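Local coordinates for protein monosaccharide-transporting ATPase (Actinobacillus succinogenes, PDB 5DTE) that probably serves as the periplasmic sugar-binding component of an ABC transporter and is seen here holding D-allose, at residues 122-126 / 127-131. Residues are numbered along the deposited sequence; the frame is centred on the assembly and turned at random.
Sequences KAAEA and AGLKF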
ATOM      1  N   LYS A 122       1.445  14.663  13.853  1.00 35.51           N
ATOM      2  CA  LYS A 122       1.543  16.001  14.432  1.00 33.85           C
ATOM      3  C   LYS A 122       0.236  16.778  14.343  1.00 30.00           C
ATOM      4  O   LYS A 122      -0.067  17.574  15.227  1.00 44.40           O
ATOM      5  CB  LYS A 122       2.660  16.804  13.768  1.00 16.24           C
ATOM      6  CG  LYS A 122       3.989  16.608  14.449  1.00 33.48           C
ATOM      7  CD  LYS A 122       4.848  17.858  14.379  1.00 33.05           C
ATOM      8  CE  LYS A 122       6.243  17.588  14.923  1.00 38.09           C
ATOM      9  NZ  LYS A 122       7.092  18.809  14.944  1.00 42.18           N
ATOM     10  N   ALA A 123      -0.531  16.547  13.280  1.00 20.95           N
ATOM     11  CA  ALA A 123      -1.825  17.205  13.093  1.00 19.81           C
ATOM     12  C   ALA A 123      -2.904  16.641  14.031  1.00 32.23           C
ATOM     13  O   ALA A 123      -3.735  17.379  14.578  1.00 36.54           O
ATOM     14  CB  ALA A 123      -2.260  17.074  11.652  1.00 25.11           C
ATOM     15  N   ALA A 124      -2.874  15.324  14.200  1.00 26.74           N
ATOM     16  CA  ALA A 124      -3.708  14.616  15.159  1.00 18.09           C
ATOM     17  C   ALA A 124      -3.405  15.031  16.602  1.00 29.55           C
ATOM     18  O   ALA A 124      -4.306  15.120  17.455  1.00 32.03           O
ATOM     19  CB  ALA A 124      -3.513  13.119  14.987  1.00 16.55           C
ATOM     20  N   GLU A 125      -2.126  15.254  16.879  1.00 27.25           N
ATOM     21  CA  GLU A 125      -1.702  15.732  18.183  1.00 26.75           C
ATOM     22  C   GLU A 125      -2.336  17.071  18.482  1.00 27.60           C
ATOM     23  O   GLU A 125      -2.878  17.297  19.571  1.00 34.24           O
ATOM     24  CB  GLU A 125      -0.192  15.864  18.224  1.00 35.19           C
ATOM     25  CG  GLU A 125       0.376  15.990  19.612  1.00 39.32           C
ATOM     26  CD  GLU A 125       1.872  16.040  19.566  1.00 41.54           C
ATOM     27  OE1 GLU A 125       2.399  16.739  18.672  1.00 51.44           O
ATOM     28  OE2 GLU A 125       2.513  15.344  20.379  1.00 34.80           O
ATOM     29  N   ALA A 126      -2.268  17.944  17.478  1.00 19.95           N
ATOM     30  CA  ALA A 126      -2.721  19.319  17.573  1.00 16.45           C
ATOM     31  C   ALA A 126      -4.185  19.427  17.985  1.00 29.46           C
ATOM     32  O   ALA A 126      -4.551  20.307  18.765  1.00 27.36           O
ATOM     33  CB  ALA A 126      -2.497  20.017  16.255  1.00 16.58           C
ATOM     34  N   ALA A 127      -5.006  18.517  17.463  1.00 30.77           N
ATOM     35  CA  ALA A 127      -6.453  18.577  17.625  1.00 18.92           C
ATOM     36  C   ALA A 127      -6.981  17.691  18.752  1.00 30.27           C
ATOM     37  O   ALA A 127      -8.182  17.422  18.809  1.00 39.56           O
ATOM     38  CB  ALA A 127      -7.119  18.201  16.321  1.00 19.40           C
ATOM     39  N   GLY A 128      -6.096  17.230  19.638  1.00 38.12           N
ATOM     40  CA  GLY A 128      -6.497  16.422  20.783  1.00 39.37           C
ATOM     41  C   GLY A 128      -7.022  15.034  20.431  1.00 42.90           C
ATOM     42  O   GLY A 128      -7.650  14.367  21.261  1.00 43.82           O
ATOM     43  N   LEU A 129      -6.750  14.596  19.201  1.00 33.21           N
ATOM     44  CA  LEU A 129      -7.259  13.332  18.696  1.00 29.98           C
ATOM     45  C   LEU A 129      -6.394  12.125  19.047  1.00 39.59           C
ATOM     46  O   LEU A 129      -5.196  12.103  18.767  1.00 45.10           O
ATOM     47  CB  LEU A 129      -7.408  13.409  17.182  1.00 29.33           C
ATOM     48  CG  LEU A 129      -7.939  12.133  16.537  1.00 31.44           C
ATOM     49  CD1 LEU A 129      -9.411  11.947  16.890  1.00 24.15           C
ATOM     50  CD2 LEU A 129      -7.731  12.177  15.027  1.00 40.44           C
ATOM     51  N   LYS A 130      -7.012  11.123  19.666  1.00 43.36           N
ATOM     52  CA  LYS A 130      -6.391   9.816  19.826  1.00 42.77           C
ATOM     53  C   LYS A 130      -6.954   8.886  18.758  1.00 44.57           C
ATOM     54  O   LYS A 130      -8.176   8.713  18.662  1.00 54.50           O
ATOM     55  CB  LYS A 130      -6.644   9.240  21.216  1.00 42.32           C
ATOM     56  CG  LYS A 130      -6.358  10.186  22.377  1.00 56.20           C
ATOM     57  CD  LYS A 130      -5.054  10.959  22.236  1.00 59.29           C
ATOM     58  CE  LYS A 130      -4.897  11.943  23.394  1.00 59.31           C
ATOM     59  NZ  LYS A 130      -3.789  12.922  23.213  1.00 59.09           N
ATOM     60  N   PHE A 131      -6.076   8.309  17.944  1.00 28.18           N
ATOM     61  CA  PHE A 131      -6.523   7.434  16.869  1.00 24.84           C
ATOM     62  C   PHE A 131      -5.630   6.215  16.750  1.00 27.25           C
ATOM     63  O   PHE A 131      -4.484   6.230  17.185  1.00 40.79           O
ATOM     64  CB  PHE A 131      -6.557   8.191  15.550  1.00 36.96           C
ATOM     65  CG  PHE A 131      -5.206   8.366  14.917  1.00 41.54           C
ATOM     66  CD1 PHE A 131      -4.829   7.596  13.824  1.00 45.74           C
ATOM     67  CD2 PHE A 131      -4.313   9.298  15.407  1.00 39.26           C
ATOM     68  CE1 PHE A 131      -3.576   7.755  13.231  1.00 43.70           C
ATOM     69  CE2 PHE A 131      -3.069   9.462  14.818  1.00 33.97           C
ATOM     70  CZ  PHE A 131      -2.699   8.688  13.727  1.00 26.71           C
TER
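The carbonyl oxygen of A124 accepts a hydrogen bond from the amide of L129 at 3.0 Å (L129 N to A124 O), the donor lying nearly in line with the C=O bond. One step along, G128 N reaches E125 O at 3.2 Å; the N-H points well at the oxygen, although the donor lies above the carbonyl plane, 60° out of it. These two hydrogen bonds, nested one within the other, form a Schellman motif that ends helix 121-126. G128 is its C-prime residue, and its positive phi (68°), which favours glycine, lets the backbone turn back over the last helical turn. The preceding amide, A127 N, makes a weak hydrogen bond to A123 O at 3.4 Å.

Past the turn, the chain carries two apolar side chains back to the methyl of A124. The ring of F131 meets this methyl obliquely, with CE2 3.7 Å from A124 CB. The chi1 of F131, 78°, sets CG between the backbone N and the carbonyl carbon, which places the CD2-CE2 side of the ring against the A124 methyl. L129 CD2 approaches the same methyl more loosely, while its side chain also touches F102 and Q103 of helix 99-105. The Schellman hydrogen bonds thus satisfy carbonyls at the helix terminus, while the apolar contacts with A124 are consistent with holding the chain close to the helix as it leaves for strand 132-135 of the six-stranded parallel sheet.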